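PDB 3ATQ: digeranylgeranylglycerophospholipid reductase from Sulfolobus acidocaldarius, which uses FAD to hydrogenate the double bonds of geranylgeranyl chains on archaeal glycerophospholipids, giving the saturated, phytanyl-bearing lipids of the membrane. Local coordinates for residues D184-E189 with A268-R273; V294-G299 with A346-F351. All coordinates share one frame; numbering follows the deposited sequence.

Contact 1: D184-E189 with A268-R273; sequences DVAYRE and ALVPTR. With FDA (dihydroflavine-adenine dinucleotide), chain B; C14 (tetradecane), chain C.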
loop_
_atom_site.group_PDB
_atom_site.type_symbol
_atom_site.label_atom_id
_atom_site.label_comp_id
_atom_site.label_asym_id
_atom_site.label_seq_id
_atom_site.Cartn_x
_atom_site.Cartn_y
_atom_site.Cartn_z
ATOM N N ASP A 184 -1.267 10.302 -1.419
ATOM C CA ASP A 184 -1.915 10.769 -2.635
ATOM C C ASP A 184 -3.428 10.629 -2.516
ATOM O O ASP A 184 -3.941 9.831 -1.699
ATOM C CB ASP A 184 -1.488 9.919 -3.825
ATOM C CG ASP A 184 -0.132 10.278 -4.367
ATOM O OD1 ASP A 184 0.636 11.046 -3.752
ATOM O OD2 ASP A 184 0.162 9.753 -5.466
ATOM N N VAL A 185 -4.166 11.422 -3.286
ATOM C CA VAL A 185 -5.560 11.037 -3.515
ATOM C C VAL A 185 -5.596 10.430 -4.886
ATOM O O VAL A 185 -4.812 10.803 -5.769
ATOM C CB VAL A 185 -6.596 12.184 -3.332
ATOM C CG1 VAL A 185 -6.519 12.713 -1.890
ATOM C CG2 VAL A 185 -6.379 13.297 -4.329
ATOM N N ALA A 186 -6.466 9.454 -5.074
ATOM C CA ALA A 186 -6.446 8.732 -6.320
ATOM C C ALA A 186 -7.870 8.430 -6.719
ATOM O O ALA A 186 -8.753 8.329 -5.854
ATOM C CB ALA A 186 -5.578 7.438 -6.198
ATOM N N TYR A 187 -8.104 8.364 -8.030
ATOM C CA TYR A 187 -9.454 8.262 -8.555
ATOM C C TYR A 187 -9.410 7.393 -9.790
ATOM O O TYR A 187 -8.503 7.532 -10.603
ATOM C CB TYR A 187 -10.000 9.663 -8.921
ATOM C CG TYR A 187 -11.359 9.600 -9.594
ATOM C CD1 TYR A 187 -12.525 9.490 -8.835
ATOM C CD2 TYR A 187 -11.470 9.647 -10.985
ATOM C CE1 TYR A 187 -13.788 9.417 -9.467
ATOM C CE2 TYR A 187 -12.719 9.578 -11.622
ATOM C CZ TYR A 187 -13.863 9.447 -10.844
ATOM O OH TYR A 187 -15.092 9.394 -11.454
ATOM N N ARG A 188 -10.397 6.514 -9.960
ATOM C CA ARG A 188 -10.391 5.685 -11.162
ATOM C C ARG A 188 -11.785 5.375 -11.630
ATOM O O ARG A 188 -12.743 5.467 -10.869
ATOM C CB ARG A 188 -9.585 4.368 -10.964
ATOM C CG ARG A 188 -10.208 3.314 -10.027
ATOM C CD ARG A 188 -11.303 2.479 -10.754
ATOM N NE ARG A 188 -11.882 1.454 -9.871
ATOM C CZ ARG A 188 -12.903 1.668 -9.039
ATOM N NH1 ARG A 188 -13.459 2.876 -8.943
ATOM N NH2 ARG A 188 -13.361 0.677 -8.294
ATOM N N GLU A 189 -11.870 5.040 -12.911
ATOM C CA GLU A 189 -13.093 4.550 -13.535
ATOM C C GLU A 189 -12.777 3.266 -14.296
ATOM O O GLU A 189 -11.643 3.063 -14.748
ATOM C CB GLU A 189 -13.678 5.607 -14.494
ATOM C CG GLU A 189 -14.104 6.904 -13.785
ATOM C CD GLU A 189 -14.816 7.944 -14.644
ATOM O OE1 GLU A 189 -14.789 7.909 -15.910
ATOM O OE2 GLU A 189 -15.440 8.825 -14.024
ATOM N N ALA A 268 -10.165 7.410 -3.486
ATOM C CA ALA A 268 -9.817 7.246 -2.081
ATOM C C ALA A 268 -8.403 7.723 -1.870
ATOM O O ALA A 268 -7.686 7.976 -2.821
ATOM C CB ALA A 268 -9.942 5.808 -1.636
ATOM N N LEU A 269 -8.049 7.866 -0.601
ATOM C CA LEU A 269 -6.694 8.219 -0.176
ATOM C C LEU A 269 -5.769 6.987 -0.259
ATOM O O LEU A 269 -6.188 5.862 0.029
ATOM C CB LEU A 269 -6.778 8.731 1.266
ATOM C CG LEU A 269 -5.583 9.408 1.932
ATOM C CD1 LEU A 269 -5.332 10.758 1.276
ATOM C CD2 LEU A 269 -5.861 9.583 3.422
ATOM N N VAL A 270 -4.500 7.227 -0.608
ATOM C CA VAL A 270 -3.467 6.198 -0.711
ATOM C C VAL A 270 -2.233 6.689 0.047
ATOM O O VAL A 270 -1.595 7.628 -0.400
ATOM C CB VAL A 270 -3.028 5.985 -2.193
ATOM C CG1 VAL A 270 -1.990 4.875 -2.285
ATOM C CG2 VAL A 270 -4.204 5.645 -3.045
ATOM N N PRO A 271 -1.884 6.053 1.182
ATOM C CA PRO A 271 -0.636 6.469 1.887
ATOM C C PRO A 271 0.586 6.205 1.014
ATOM O O PRO A 271 0.585 5.244 0.251
ATOM C CB PRO A 271 -0.590 5.563 3.120
ATOM C CG PRO A 271 -1.915 4.815 3.138
ATOM C CD PRO A 271 -2.576 4.924 1.834
ATOM N N THR A 272 1.627 7.034 1.092
ATOM C CA THR A 272 2.790 6.833 0.209
ATOM C C THR A 272 4.052 7.121 1.005
ATOM O O THR A 272 4.773 8.074 0.705
ATOM C CB THR A 272 2.763 7.726 -1.102
ATOM O OG1 THR A 272 2.707 9.112 -0.750
ATOM C CG2 THR A 272 1.555 7.424 -1.984
ATOM N N ARG A 273 4.284 6.324 2.049
ATOM C CA ARG A 273 5.387 6.578 2.953
ATOM C C ARG A 273 5.884 5.282 3.591
ATOM O O ARG A 273 5.283 4.223 3.426
ATOM C CB ARG A 273 4.957 7.581 4.030
ATOM C CG ARG A 273 3.640 7.217 4.770
ATOM C CD ARG A 273 3.655 7.873 6.166
ATOM N NE ARG A 273 4.453 7.089 7.113
ATOM C CZ ARG A 273 4.587 7.391 8.403
ATOM N NH1 ARG A 273 4.012 8.497 8.893
ATOM N NH2 ARG A 273 5.293 6.597 9.199
HETATM P PA FDA B . -9.203 -1.811 2.490
HETATM O O1A FDA B . -9.675 -0.373 2.535
HETATM O O2A FDA B . -9.291 -2.586 1.213
HETATM O O5B FDA B . -10.088 -2.570 3.592
HETATM C C5B FDA B . -10.452 -1.985 4.848
HETATM C C4B FDA B . -11.780 -2.601 5.285
HETATM O O4B FDA B . -12.064 -2.200 6.624
HETATM C C3B FDA B . -12.958 -2.136 4.433
HETATM O O3B FDA B . -13.582 -3.290 3.825
HETATM C C2B FDA B . -13.889 -1.399 5.401
HETATM O O2B FDA B . -15.273 -1.704 5.159
HETATM C C1B FDA B . -13.479 -1.965 6.747
HETATM N N9A FDA B . -13.593 -1.064 7.909
HETATM C C8A FDA B . -13.036 0.155 8.050
HETATM N N7A FDA B . -13.312 0.603 9.312
HETATM C C5A FDA B . -14.022 -0.362 9.942
HETATM C C6A FDA B . -14.578 -0.473 11.218
HETATM N N6A FDA B . -14.460 0.548 12.104
HETATM N N1A FDA B . -15.241 -1.618 11.544
HETATM C C2A FDA B . -15.388 -2.635 10.666
HETATM N N3A FDA B . -14.876 -2.530 9.431
HETATM C C4A FDA B . -14.185 -1.417 9.058
HETATM N N1 FDA B . -2.799 -1.222 -4.882
HETATM C C2 FDA B . -2.430 -2.215 -5.715
HETATM O O2 FDA B . -1.803 -3.184 -5.221
HETATM N N3 FDA B . -2.694 -2.182 -7.045
HETATM C C4 FDA B . -3.346 -1.169 -7.652
HETATM O O4 FDA B . -3.596 -1.157 -8.893
HETATM C C4X FDA B . -3.787 -0.043 -6.806
HETATM N N5 FDA B . -4.417 1.055 -7.276
HETATM C C5X FDA B . -5.063 1.903 -6.442
HETATM C C6 FDA B . -5.968 2.833 -6.960
HETATM C C7 FDA B . -6.695 3.681 -6.122
HETATM C C7M FDA B . -7.687 4.656 -6.751
HETATM C C8 FDA B . -6.494 3.605 -4.739
HETATM C C8M FDA B . -7.286 4.487 -3.779
HETATM C C9 FDA B . -5.584 2.657 -4.211
HETATM C C9A FDA B . -4.857 1.814 -5.053
HETATM N N10 FDA B . -3.927 0.869 -4.525
HETATM C C10 FDA B . -3.477 -0.155 -5.361
HETATM C "C1'" FDA B . -3.903 0.658 -3.060
HETATM C "C2'" FDA B . -4.745 -0.550 -2.609
HETATM O "O2'" FDA B . -6.067 -0.428 -3.141
HETATM C "C3'" FDA B . -4.808 -0.543 -1.085
HETATM O "O3'" FDA B . -3.473 -0.264 -0.603
HETATM C "C4'" FDA B . -5.268 -1.870 -0.471
HETATM O "O4'" FDA B . -6.499 -2.306 -1.043
HETATM C "C5'" FDA B . -5.437 -1.676 1.049
HETATM O "O5'" FDA B . -5.976 -2.869 1.634
HETATM P P FDA B . -6.526 -2.864 3.146
HETATM O O1P FDA B . -7.072 -4.210 3.511
HETATM O O2P FDA B . -5.449 -2.210 3.993
HETATM O O3P FDA B . -7.727 -1.756 3.131
HETATM C C01 C14 C . 1.661 -3.497 -10.131
HETATM C C02 C14 C . 1.238 -2.528 -9.043
HETATM C C03 C14 C . 1.220 -1.091 -9.551
HETATM C C04 C14 C . -0.174 -0.497 -9.437
HETATM C C05 C14 C . -0.246 0.641 -8.436
HETATM C C06 C14 C . -1.377 1.601 -8.791
HETATM C C07 C14 C . -1.598 2.611 -7.665
HETATM C C08 C14 C . -2.345 3.859 -8.123
HETATM C C09 C14 C . -2.021 5.094 -7.276
HETATM C C10 C14 C . -0.790 5.830 -7.795
HETATM C C11 C14 C . -0.325 6.938 -6.861
HETATM C C12 C14 C . 1.088 6.700 -6.313
HETATM C C13 C14 C . 2.171 7.458 -7.077
HETATM C C14 C14 C . 3.248 8.030 -6.174
HETATM O O HOH W 1 2.717 11.570 -1.943
#

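Contact 2: V294-G299 with A346-F351; sequences VNPVHG and ASLDIF. With C14 (tetradecane), chain C; FDA (dihydroflavine-adenine dinucleotide), chain B.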
loop_
_atom_site.group_PDB
_atom_site.type_symbol
_atom_site.label_atom_id
_atom_site.label_comp_id
_atom_site.label_asym_id
_atom_site.label_seq_id
_atom_site.Cartn_x
_atom_site.Cartn_y
_atom_site.Cartn_z
ATOM N N VAL A 294 1.690 0.809 1.916
ATOM C CA VAL A 294 1.678 0.985 0.442
ATOM C C VAL A 294 3.077 1.329 -0.097
ATOM O O VAL A 294 3.816 2.105 0.530
ATOM C CB VAL A 294 0.696 2.123 0.037
ATOM C CG1 VAL A 294 0.711 2.340 -1.450
ATOM C CG2 VAL A 294 -0.736 1.814 0.490
ATOM N N ASN A 295 3.438 0.761 -1.254
ATOM C CA ASN A 295 4.707 1.130 -1.931
ATOM C C ASN A 295 4.738 2.648 -2.219
ATOM O O ASN A 295 3.899 3.147 -2.960
ATOM C CB ASN A 295 4.844 0.328 -3.246
ATOM C CG ASN A 295 6.186 0.561 -3.956
ATOM O OD1 ASN A 295 6.505 1.687 -4.374
ATOM N ND2 ASN A 295 6.965 -0.513 -4.110
ATOM N N PRO A 296 5.706 3.385 -1.654
ATOM C CA PRO A 296 5.632 4.843 -1.797
ATOM C C PRO A 296 5.919 5.390 -3.210
ATOM O O PRO A 296 5.537 6.535 -3.499
ATOM C CB PRO A 296 6.734 5.330 -0.838
ATOM C CG PRO A 296 6.831 4.233 0.178
ATOM C CD PRO A 296 6.749 3.004 -0.684
ATOM N N VAL A 297 6.606 4.609 -4.041
ATOM C CA VAL A 297 6.930 5.051 -5.424
ATOM C C VAL A 297 5.813 4.766 -6.436
ATOM O O VAL A 297 5.445 5.660 -7.229
ATOM C CB VAL A 297 8.282 4.530 -5.922
ATOM C CG1 VAL A 297 8.463 4.799 -7.427
ATOM C CG2 VAL A 297 9.412 5.238 -5.178
ATOM N N HIS A 298 5.257 3.560 -6.416
ATOM C CA HIS A 298 4.184 3.242 -7.366
ATOM C C HIS A 298 2.763 3.182 -6.791
ATOM O O HIS A 298 1.799 3.151 -7.552
ATOM C CB HIS A 298 4.521 2.017 -8.243
ATOM C CG HIS A 298 4.580 0.717 -7.510
ATOM N ND1 HIS A 298 5.616 -0.181 -7.674
ATOM C CD2 HIS A 298 3.725 0.148 -6.629
ATOM C CE1 HIS A 298 5.396 -1.247 -6.922
ATOM N NE2 HIS A 298 4.254 -1.073 -6.280
ATOM N N GLY A 299 2.625 3.175 -5.465
ATOM C CA GLY A 299 1.291 3.306 -4.838
ATOM C C GLY A 299 0.563 1.971 -4.752
ATOM O O GLY A 299 -0.593 1.913 -4.359
ATOM N N ALA A 346 10.888 2.300 3.254
ATOM C CA ALA A 346 11.616 3.487 3.749
ATOM C C ALA A 346 12.521 4.098 2.668
ATOM O O ALA A 346 12.543 5.320 2.469
ATOM C CB ALA A 346 12.444 3.141 4.983
ATOM N N SER A 347 13.304 3.242 2.010
ATOM C CA SER A 347 14.153 3.662 0.897
ATOM C C SER A 347 13.314 4.312 -0.217
ATOM O O SER A 347 13.696 5.334 -0.791
ATOM C CB SER A 347 14.952 2.452 0.403
ATOM O OG SER A 347 15.580 2.705 -0.832
ATOM N N LEU A 348 12.159 3.714 -0.519
ATOM C CA LEU A 348 11.295 4.225 -1.550
ATOM C C LEU A 348 10.593 5.534 -1.181
ATOM O O LEU A 348 10.192 6.295 -2.084
ATOM C CB LEU A 348 10.260 3.149 -1.948
ATOM C CG LEU A 348 10.858 2.004 -2.773
ATOM C CD1 LEU A 348 9.780 0.993 -3.132
ATOM C CD2 LEU A 348 11.568 2.498 -4.043
ATOM N N ASP A 349 10.412 5.768 0.125
ATOM C CA ASP A 349 9.852 7.026 0.663
ATOM C C ASP A 349 10.828 8.165 0.318
ATOM O O ASP A 349 10.426 9.244 -0.175
ATOM C CB ASP A 349 9.680 6.886 2.187
ATOM C CG ASP A 349 8.784 7.977 2.833
ATOM O OD1 ASP A 349 8.471 9.011 2.219
ATOM O OD2 ASP A 349 8.414 7.786 4.008
ATOM N N ILE A 350 12.114 7.899 0.541
ATOM C CA ILE A 350 13.160 8.814 0.061
ATOM C C ILE A 350 13.143 9.009 -1.468
ATOM O O ILE A 350 13.102 10.150 -1.953
ATOM C CB ILE A 350 14.548 8.381 0.575
ATOM C CG1 ILE A 350 14.561 8.554 2.106
ATOM C CG2 ILE A 350 15.678 9.119 -0.219
ATOM C CD1 ILE A 350 15.925 8.691 2.774
ATOM N N PHE A 351 13.157 7.907 -2.219
ATOM C CA PHE A 351 13.129 7.969 -3.686
ATOM C C PHE A 351 11.944 8.768 -4.223
ATOM O O PHE A 351 12.107 9.566 -5.151
ATOM C CB PHE A 351 13.113 6.550 -4.266
ATOM C CG PHE A 351 13.530 6.455 -5.711
ATOM C CD1 PHE A 351 14.432 7.349 -6.270
ATOM C CD2 PHE A 351 13.029 5.417 -6.506
ATOM C CE1 PHE A 351 14.816 7.243 -7.599
ATOM C CE2 PHE A 351 13.396 5.301 -7.842
ATOM C CZ PHE A 351 14.301 6.212 -8.389
HETATM C C01 C14 C . 1.661 -3.497 -10.131
HETATM C C02 C14 C . 1.238 -2.528 -9.043
HETATM C C03 C14 C . 1.220 -1.091 -9.551
HETATM C C04 C14 C . -0.174 -0.497 -9.437
HETATM C C05 C14 C . -0.246 0.641 -8.436
HETATM C C06 C14 C . -1.377 1.601 -8.791
HETATM C C07 C14 C . -1.598 2.611 -7.665
HETATM C C08 C14 C . -2.345 3.859 -8.123
HETATM C C09 C14 C . -2.021 5.094 -7.276
HETATM C C10 C14 C . -0.790 5.830 -7.795
HETATM C C11 C14 C . -0.325 6.938 -6.861
HETATM C C12 C14 C . 1.088 6.700 -6.313
HETATM C C13 C14 C . 2.171 7.458 -7.077
HETATM C C14 C14 C . 3.248 8.030 -6.174
HETATM P PA FDA B . -9.203 -1.811 2.490
HETATM O O1A FDA B . -9.675 -0.373 2.535
HETATM O O2A FDA B . -9.291 -2.586 1.213
HETATM O O5B FDA B . -10.088 -2.570 3.592
HETATM C C5B FDA B . -10.452 -1.985 4.848
HETATM C C4B FDA B . -11.780 -2.601 5.285
HETATM O O4B FDA B . -12.064 -2.200 6.624
HETATM C C3B FDA B . -12.958 -2.136 4.433
HETATM O O3B FDA B . -13.582 -3.290 3.825
HETATM C C2B FDA B . -13.889 -1.399 5.401
HETATM O O2B FDA B . -15.273 -1.704 5.159
HETATM C C1B FDA B . -13.479 -1.965 6.747
HETATM N N9A FDA B . -13.593 -1.064 7.909
HETATM C C8A FDA B . -13.036 0.155 8.050
HETATM N N7A FDA B . -13.312 0.603 9.312
HETATM C C5A FDA B . -14.022 -0.362 9.942
HETATM C C6A FDA B . -14.578 -0.473 11.218
HETATM N N6A FDA B . -14.460 0.548 12.104
HETATM N N1A FDA B . -15.241 -1.618 11.544
HETATM C C2A FDA B . -15.388 -2.635 10.666
HETATM N N3A FDA B . -14.876 -2.530 9.431
HETATM C C4A FDA B . -14.185 -1.417 9.058
HETATM N N1 FDA B . -2.799 -1.222 -4.882
HETATM C C2 FDA B . -2.430 -2.215 -5.715
HETATM O O2 FDA B . -1.803 -3.184 -5.221
HETATM N N3 FDA B . -2.694 -2.182 -7.045
HETATM C C4 FDA B . -3.346 -1.169 -7.652
HETATM O O4 FDA B . -3.596 -1.157 -8.893
HETATM C C4X FDA B . -3.787 -0.043 -6.806
HETATM N N5 FDA B . -4.417 1.055 -7.276
HETATM C C5X FDA B . -5.063 1.903 -6.442
HETATM C C6 FDA B . -5.968 2.833 -6.960
HETATM C C7 FDA B . -6.695 3.681 -6.122
HETATM C C7M FDA B . -7.687 4.656 -6.751
HETATM C C8 FDA B . -6.494 3.605 -4.739
HETATM C C8M FDA B . -7.286 4.487 -3.779
HETATM C C9 FDA B . -5.584 2.657 -4.211
HETATM C C9A FDA B . -4.857 1.814 -5.053
HETATM N N10 FDA B . -3.927 0.869 -4.525
HETATM C C10 FDA B . -3.477 -0.155 -5.361
HETATM C "C1'" FDA B . -3.903 0.658 -3.060
HETATM C "C2'" FDA B . -4.745 -0.550 -2.609
HETATM O "O2'" FDA B . -6.067 -0.428 -3.141
HETATM C "C3'" FDA B . -4.808 -0.543 -1.085
HETATM O "O3'" FDA B . -3.473 -0.264 -0.603
HETATM C "C4'" FDA B . -5.268 -1.870 -0.471
HETATM O "O4'" FDA B . -6.499 -2.306 -1.043
HETATM C "C5'" FDA B . -5.437 -1.676 1.049
HETATM O "O5'" FDA B . -5.976 -2.869 1.634
HETATM P P FDA B . -6.526 -2.864 3.146
HETATM O O1P FDA B . -7.072 -4.210 3.511
HETATM O O2P FDA B . -5.449 -2.210 3.993
HETATM O O3P FDA B . -7.727 -1.756 3.131
#

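Contact 1: D184-E189 with A268-R273
Ala186 and Val270 lie diagonally across the two strands on the face of the sheet that looks at the flavin, and the methyl of one meets a single branch of the other, Ala186 CB standing 3.9 Å from Val270 CG2. The same branch presses on the cofactor, with Val270 CG2 3.4 Å from the ring methyl C8M, while Ala186 CB sits 3.5 Å from the neighbouring methyl C7M. Ala268, also on this face, brings its CB to C8M. Short or branched apolar groups suit this place, because the dimethylbenzene end of the flavin lies close against the strands. The framework is an antiparallel pair at the edge of an eight-stranded mixed sheet, in which strand 261-271 is outermost. Asp184 with Val270 and Ala186 with Ala268 are hydrogen-bonded pairs; the bond from Asp184 N to Val270 O is 2.9 Å long. On the other face, at the non-hydrogen-bonded pair, Val185 CG1 meets Leu269 CD1 at 3.9 Å, the side chains crossing obliquely. With CG anti to its own amide nitrogen (chi1 -169°), Leu269 leans its end back toward the neighbouring strand, which brings CD1 to 3.4 Å from Asp184 O. Just past the end of strand 261-271, Thr272 crosses the side chain of Asp184 at about a right angle, Thr272 CG2 lying 4.1 Å from Asp184 CG; a water is hydrogen-bonded to both Asp184 OD1 and Thr272 OG1, 2.7 Å from the latter. The second carboxylate oxygen, OD2, instead faces the tetradecane chain.

Contact 2: V294-G299 with A346-F351
Leu348 and Val297 make the close-fitting part of this contact, where a turn of loop after strand 284-286 leans on helix 332-357. The two side chains cross at about a right angle, and Val297 CG2 lies 3.7 Å from Leu348 CD2. Val297 CG2 also lies 3.4 Å from Leu348 O and approaches the Phe351 ring obliquely, 3.9 Å from Phe351 CD2. Valine holds CG2 here because its chi1 of 170° sends CG1 anti to the backbone N and turns CG2 to the helix. Beside it Pro296 CD rests on Leu348 CB at 3.7 Å; the compact ring suits a spot this near the helix, its CB and CG lying over the backbone of Asp349. The other branch of Leu348, CD1, comes against the amide of Asn295, 3.3 Å from ND2, a nitrogen hydrogen-bonded to the hydroxyl of Tyr341 and weakly to Ser381 O.

To the sides of this core the contact thins. On the helix, Asp349 points its CB away from the loop and its carboxylate is held by salt bridges to Arg352, Arg353 and Arg274; on the loop, partly exposed His298 does not touch the helix segment. Asn295 CG lies 3.4 Å above the plane of the His298 ring, over its centre, and C03 of the tetradecane lies over the opposite face. Asn295 OD1 accepts from Val297 N (2.9 Å), an Asx turn, and also from His298 N, above the carbonyl plane, which extends it to an Asx motif.

Between 294-299 and 346-351 no hydrogen bond forms and the fit is apolar, but Asn295 also ties the loop to the same helix through Tyr341, a lipid-binding residue. Its internal bonds set the turn that carries lipid-binding His298 and Gly299, whose carbonyl oxygen faces both flavin and alkane.

Following the chain from the N terminus, strand 183-193 comes first, and contact 1 closes 78 intervening residues, strands and one helix, when strand 261-271 returns beside it. Contact 2 opens only afterwards, at 294-299, and closes a mainly helical excursion of 46 residues on helix 332-357; the two closures follow in series, neither nesting nor crossing. Their centres are about 14 Å apart, and they touch: Pro271 O packs on Val294 CB, and Arg273 on Asp349 and Pro296. Together they join the edge of the large mixed sheet and the loop before helix 302-322, both of which touch the flavin and the alkane, to helix 332-357 behind the loop.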